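Local coordinates for protein suppressor of fused homolog (Drosophila melanogaster, PDB 6LPH) that probably binds and sequesters DNA-binding transcription factors and recognises nuclear localization sequences, and is represented here by the N-terminal part of the longer protein, in complex with a Fu peptide, at residues 16-29 against 180-193. Residues are numbered along the deposited sequence; the frame is centred on the assembly and turned at random.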
loop_
_atom_site.group_PDB
_atom_site.type_symbol
_atom_site.label_atom_id
_atom_site.label_comp_id
_atom_site.label_asym_id
_atom_site.label_seq_id
_atom_site.Cartn_x
_atom_site.Cartn_y
_atom_site.Cartn_z
ATOM N N PRO A 16 -20.286 7.507 4.240
ATOM C CA PRO A 16 -20.577 7.032 2.884
ATOM C C PRO A 16 -19.350 6.679 2.051
ATOM O O PRO A 16 -19.412 5.739 1.237
ATOM C CB PRO A 16 -21.354 8.195 2.238
ATOM C CG PRO A 16 -21.501 9.241 3.285
ATOM C CD PRO A 16 -20.591 8.939 4.417
ATOM N N GLY A 17 -18.258 7.425 2.226
ATOM C CA GLY A 17 -17.023 7.100 1.522
ATOM C C GLY A 17 -16.446 5.809 2.068
ATOM O O GLY A 17 -16.103 4.886 1.309
ATOM N N LEU A 18 -16.341 5.727 3.386
ATOM C CA LEU A 18 -15.827 4.507 4.041
ATOM C C LEU A 18 -16.681 3.290 3.606
ATOM O O LEU A 18 -16.147 2.280 3.160
ATOM C CB LEU A 18 -15.869 4.695 5.558
ATOM C CG LEU A 18 -14.899 4.020 6.541
ATOM C CD1 LEU A 18 -15.625 3.955 7.870
ATOM C CD2 LEU A 18 -14.405 2.660 6.134
ATOM N N LYS A 19 -18.005 3.421 3.674
ATOM C CA LYS A 19 -18.913 2.309 3.313
ATOM C C LYS A 19 -18.713 1.812 1.859
ATOM O O LYS A 19 -18.706 0.593 1.611
ATOM C CB LYS A 19 -20.390 2.691 3.568
ATOM C CG LYS A 19 -21.393 1.550 3.300
ATOM C CD LYS A 19 -22.845 1.962 3.512
ATOM C CE LYS A 19 -23.731 0.729 3.662
ATOM N NZ LYS A 19 -23.558 -0.211 2.532
ATOM N N ALA A 20 -18.563 2.740 0.904
ATOM C CA ALA A 20 -18.312 2.381 -0.518
ATOM C C ALA A 20 -17.040 1.548 -0.695
ATOM O O ALA A 20 -17.015 0.545 -1.419
ATOM C CB ALA A 20 -18.210 3.631 -1.367
ATOM N N ILE A 21 -15.979 1.970 -0.018
ATOM C CA ILE A 21 -14.715 1.255 -0.102
ATOM C C ILE A 21 -14.847 -0.135 0.530
ATOM O O ILE A 21 -14.446 -1.121 -0.082
ATOM C CB ILE A 21 -13.552 2.068 0.522
ATOM C CG1 ILE A 21 -13.339 3.370 -0.307
ATOM C CG2 ILE A 21 -12.275 1.223 0.559
ATOM C CD1 ILE A 21 -12.445 4.402 0.384
ATOM N N ILE A 22 -15.419 -0.193 1.738
ATOM C CA ILE A 22 -15.666 -1.486 2.441
ATOM C C ILE A 22 -16.513 -2.428 1.606
ATOM O O ILE A 22 -16.207 -3.627 1.502
ATOM C CB ILE A 22 -16.331 -1.273 3.832
ATOM C CG1 ILE A 22 -15.384 -0.533 4.794
ATOM C CG2 ILE A 22 -16.826 -2.594 4.441
ATOM C CD1 ILE A 22 -14.078 -1.216 5.046
ATOM N N ASP A 23 -17.578 -1.888 0.995
ATOM C CA ASP A 23 -18.396 -2.678 0.086
ATOM C C ASP A 23 -17.621 -3.225 -1.116
ATOM O O ASP A 23 -17.723 -4.415 -1.437
ATOM C CB ASP A 23 -19.628 -1.884 -0.359
ATOM C CG ASP A 23 -20.633 -1.703 0.770
ATOM O OD1 ASP A 23 -21.568 -0.888 0.639
ATOM O OD2 ASP A 23 -20.479 -2.386 1.813
ATOM N N HIS A 24 -16.833 -2.371 -1.762
ATOM C CA HIS A 24 -15.929 -2.802 -2.836
ATOM C C HIS A 24 -14.991 -3.903 -2.397
ATOM O O HIS A 24 -14.827 -4.911 -3.106
ATOM C CB HIS A 24 -15.123 -1.610 -3.340
ATOM C CG HIS A 24 -14.350 -1.886 -4.594
ATOM N ND1 HIS A 24 -14.907 -2.465 -5.679
ATOM C CD2 HIS A 24 -13.021 -1.617 -4.931
ATOM C CE1 HIS A 24 -13.975 -2.578 -6.657
ATOM N NE2 HIS A 24 -12.829 -2.050 -6.200
ATOM N N LEU A 25 -14.346 -3.719 -1.242
ATOM C CA LEU A 25 -13.446 -4.765 -0.704
ATOM C C LEU A 25 -14.194 -6.065 -0.382
ATOM O O LEU A 25 -13.635 -7.168 -0.517
ATOM C CB LEU A 25 -12.679 -4.282 0.519
ATOM C CG LEU A 25 -11.644 -3.176 0.242
ATOM C CD1 LEU A 25 -11.048 -2.593 1.529
ATOM C CD2 LEU A 25 -10.548 -3.722 -0.670
ATOM N N GLY A 26 -15.450 -5.942 0.042
ATOM C CA GLY A 26 -16.285 -7.134 0.315
ATOM C C GLY A 26 -16.565 -7.993 -0.923
ATOM O O GLY A 26 -16.719 -9.233 -0.840
ATOM N N GLN A 27 -16.616 -7.340 -2.076
ATOM C CA GLN A 27 -16.869 -8.018 -3.348
ATOM C C GLN A 27 -15.607 -8.702 -3.834
ATOM O O GLN A 27 -15.653 -9.753 -4.481
ATOM C CB GLN A 27 -17.266 -6.999 -4.409
ATOM C CG GLN A 27 -18.576 -6.287 -4.127
ATOM C CD GLN A 27 -19.792 -7.066 -4.570
ATOM O OE1 GLN A 27 -20.627 -6.537 -5.299
ATOM N NE2 GLN A 27 -19.911 -8.309 -4.140
ATOM N N VAL A 28 -14.477 -8.076 -3.544
ATOM C CA VAL A 28 -13.200 -8.572 -3.999
ATOM C C VAL A 28 -12.726 -9.689 -3.044
ATOM O O VAL A 28 -12.102 -10.661 -3.460
ATOM C CB VAL A 28 -12.178 -7.404 -4.103
ATOM C CG1 VAL A 28 -10.739 -7.910 -4.312
ATOM C CG2 VAL A 28 -12.548 -6.492 -5.254
ATOM N N TYR A 29 -13.058 -9.566 -1.770
ATOM C CA TYR A 29 -12.620 -10.543 -0.764
ATOM C C TYR A 29 -13.832 -11.071 -0.013
ATOM O O TYR A 29 -13.955 -10.824 1.194
ATOM C CB TYR A 29 -11.669 -9.873 0.239
ATOM C CG TYR A 29 -10.241 -9.655 -0.258
ATOM C CD1 TYR A 29 -9.777 -8.358 -0.583
ATOM C CD2 TYR A 29 -9.353 -10.724 -0.370
ATOM C CE1 TYR A 29 -8.485 -8.163 -1.022
ATOM C CE2 TYR A 29 -8.055 -10.542 -0.819
ATOM C CZ TYR A 29 -7.625 -9.255 -1.139
ATOM O OH TYR A 29 -6.338 -9.042 -1.581
ATOM N N GLN A 180 -6.653 -5.460 -8.903
ATOM C CA GLN A 180 -7.919 -5.988 -8.367
ATOM C C GLN A 180 -8.918 -4.876 -8.133
ATOM O O GLN A 180 -10.113 -5.008 -8.443
ATOM C CB GLN A 180 -7.666 -6.574 -6.982
ATOM C CG GLN A 180 -7.818 -8.034 -6.912
ATOM C CD GLN A 180 -7.419 -8.563 -5.569
ATOM O OE1 GLN A 180 -6.614 -7.947 -4.845
ATOM N NE2 GLN A 180 -7.978 -9.716 -5.215
ATOM N N LEU A 181 -8.440 -3.794 -7.530
ATOM C CA LEU A 181 -9.373 -2.780 -7.013
ATOM C C LEU A 181 -9.752 -1.745 -8.051
ATOM O O LEU A 181 -10.859 -1.224 -8.012
ATOM C CB LEU A 181 -8.844 -2.105 -5.753
ATOM C CG LEU A 181 -8.499 -3.066 -4.609
ATOM C CD1 LEU A 181 -8.094 -2.284 -3.376
ATOM C CD2 LEU A 181 -9.665 -3.997 -4.323
ATOM N N GLY A 182 -8.819 -1.450 -8.958
ATOM C CA GLY A 182 -9.065 -0.482 -10.025
ATOM C C GLY A 182 -9.481 0.893 -9.506
ATOM O O GLY A 182 -8.872 1.448 -8.600
ATOM N N CYS A 183 -10.540 1.448 -10.083
ATOM C CA CYS A 183 -10.974 2.785 -9.707
ATOM C C CYS A 183 -12.487 2.693 -9.548
ATOM O O CYS A 183 -13.131 2.000 -10.316
ATOM C CB CYS A 183 -10.590 3.795 -10.804
ATOM S SG CYS A 183 -8.818 3.801 -11.257
ATOM N N ILE A 184 -13.045 3.350 -8.536
ATOM C CA ILE A 184 -14.484 3.261 -8.289
ATOM C C ILE A 184 -15.108 4.640 -8.078
ATOM O O ILE A 184 -14.406 5.622 -7.747
ATOM C CB ILE A 184 -14.821 2.399 -7.055
ATOM C CG1 ILE A 184 -14.353 3.095 -5.752
ATOM C CG2 ILE A 184 -14.207 0.990 -7.162
ATOM C CD1 ILE A 184 -14.715 2.327 -4.486
ATOM N N ASP A 185 -16.427 4.700 -8.246
ATOM C CA ASP A 185 -17.187 5.892 -7.928
ATOM C C ASP A 185 -17.759 5.622 -6.548
ATOM O O ASP A 185 -18.006 4.460 -6.192
ATOM C CB ASP A 185 -18.334 6.076 -8.927
ATOM C CG ASP A 185 -19.006 7.439 -8.808
ATOM O OD1 ASP A 185 -18.389 8.361 -8.235
ATOM O OD2 ASP A 185 -20.149 7.606 -9.303
ATOM N N THR A 186 -17.943 6.675 -5.755
ATOM C CA THR A 186 -18.546 6.527 -4.431
ATOM C C THR A 186 -19.481 7.683 -4.206
ATOM O O THR A 186 -19.441 8.644 -4.973
ATOM C CB THR A 186 -17.485 6.516 -3.285
ATOM O OG1 THR A 186 -17.082 7.856 -2.959
ATOM C CG2 THR A 186 -16.244 5.666 -3.647
ATOM N N PRO A 187 -20.351 7.593 -3.172
ATOM C CA PRO A 187 -21.191 8.744 -2.857
ATOM C C PRO A 187 -20.398 10.034 -2.685
ATOM O O PRO A 187 -20.925 11.103 -3.014
ATOM C CB PRO A 187 -21.856 8.340 -1.546
ATOM C CG PRO A 187 -21.938 6.848 -1.623
ATOM C CD PRO A 187 -20.755 6.395 -2.417
ATOM N N THR A 188 -19.153 9.957 -2.188
ATOM C CA THR A 188 -18.369 11.197 -2.014
ATOM C C THR A 188 -17.420 11.515 -3.188
ATOM O O THR A 188 -16.631 12.445 -3.108
ATOM C CB THR A 188 -17.591 11.256 -0.675
ATOM O OG1 THR A 188 -16.690 10.145 -0.597
ATOM C CG2 THR A 188 -18.553 11.241 0.539
ATOM N N GLY A 189 -17.496 10.771 -4.284
ATOM C CA GLY A 189 -16.614 11.070 -5.401
ATOM C C GLY A 189 -15.836 9.874 -5.878
ATOM O O GLY A 189 -16.042 8.768 -5.391
ATOM N N THR A 190 -14.939 10.093 -6.831
ATOM C CA THR A 190 -14.193 8.971 -7.405
ATOM C C THR A 190 -13.004 8.665 -6.478
ATOM O O THR A 190 -12.460 9.555 -5.822
ATOM C CB THR A 190 -13.662 9.274 -8.819
ATOM O OG1 THR A 190 -12.849 10.452 -8.769
ATOM C CG2 THR A 190 -14.841 9.506 -9.851
ATOM N N VAL A 191 -12.621 7.397 -6.459
ATOM C CA VAL A 191 -11.456 6.902 -5.683
ATOM C C VAL A 191 -10.691 5.962 -6.606
ATOM O O VAL A 191 -11.217 4.913 -6.981
ATOM C CB VAL A 191 -11.910 6.144 -4.435
ATOM C CG1 VAL A 191 -10.702 5.506 -3.669
ATOM C CG2 VAL A 191 -12.674 7.080 -3.501
ATOM N N ASP A 192 -9.468 6.353 -6.991
ATOM C CA ASP A 192 -8.535 5.454 -7.701
ATOM C C ASP A 192 -7.783 4.667 -6.627
ATOM O O ASP A 192 -7.397 5.247 -5.627
ATOM C CB ASP A 192 -7.450 6.286 -8.418
ATOM C CG ASP A 192 -7.931 6.927 -9.703
ATOM O OD1 ASP A 192 -9.094 6.701 -10.086
ATOM O OD2 ASP A 192 -7.132 7.653 -10.355
ATOM N N PHE A 193 -7.513 3.383 -6.833
ATOM C CA PHE A 193 -6.623 2.661 -5.901
ATOM C C PHE A 193 -5.204 2.668 -6.453
ATOM O O PHE A 193 -4.912 2.014 -7.463
ATOM C CB PHE A 193 -7.175 1.264 -5.583
ATOM C CG PHE A 193 -8.454 1.320 -4.774
ATOM C CD1 PHE A 193 -9.719 1.393 -5.407
ATOM C CD2 PHE A 193 -8.400 1.387 -3.399
ATOM C CE1 PHE A 193 -10.896 1.499 -4.655
ATOM C CE2 PHE A 193 -9.569 1.507 -2.644
ATOM C CZ PHE A 193 -10.815 1.559 -3.261
#
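His24, Ala20 and Val28 carry a helix-on-sheet packing in which helix 16-28 lies across one face of the β-hairpin 183-193 and the loop 180-182 leading into it, within the mixed sheet of the SUFU domain. The helix crosses strand 183-186 obliquely, its direction 138° from that of the strand, with their axes 8.7 Å apart. At the hairpin end the fit is close: Ala20 CB sits 3.5 Å from Thr186 CB, Pro16 packs on Pro187, and Gly17 lets Thr188 OG1 approach its CA to 3.7 Å. That hydroxyl is hydrogen-bonded to Asp81 O and Ser98 OG.

In the middle, His24 is the polar anchor. With CG anti to the backbone N (chi1 -170°), the imidazole reaches the loop before the hairpin and donates from NE2 to Leu181 O, 2.8 Å away, in the carbonyl plane and on a lone pair, though the oxygen lies 18° out of the ring plane. Ile184 CG2 lies over the centre of one ring face in a CH-pi contact, 3.5 Å from the centroid, while Phe193 lies slid aside with little overlap. Replacing His24 by alanine is likely to leave Leu181 O without this donor and Ile184 CG2 without the ring it packs against. Farther along, Leu25 CD2 meets Leu181 CD2 at 3.8 Å, and Val28 CG1 rests on the Gln180 amide, whose OE1 accepts from Arg107.

Leu18 and Ile22, on another side of the helix, touch the bound peptide. The mainly apolar seam suggests that packing supplies most of the contact within these segments, the His24 bond probably helping to fix the register of helix and loop.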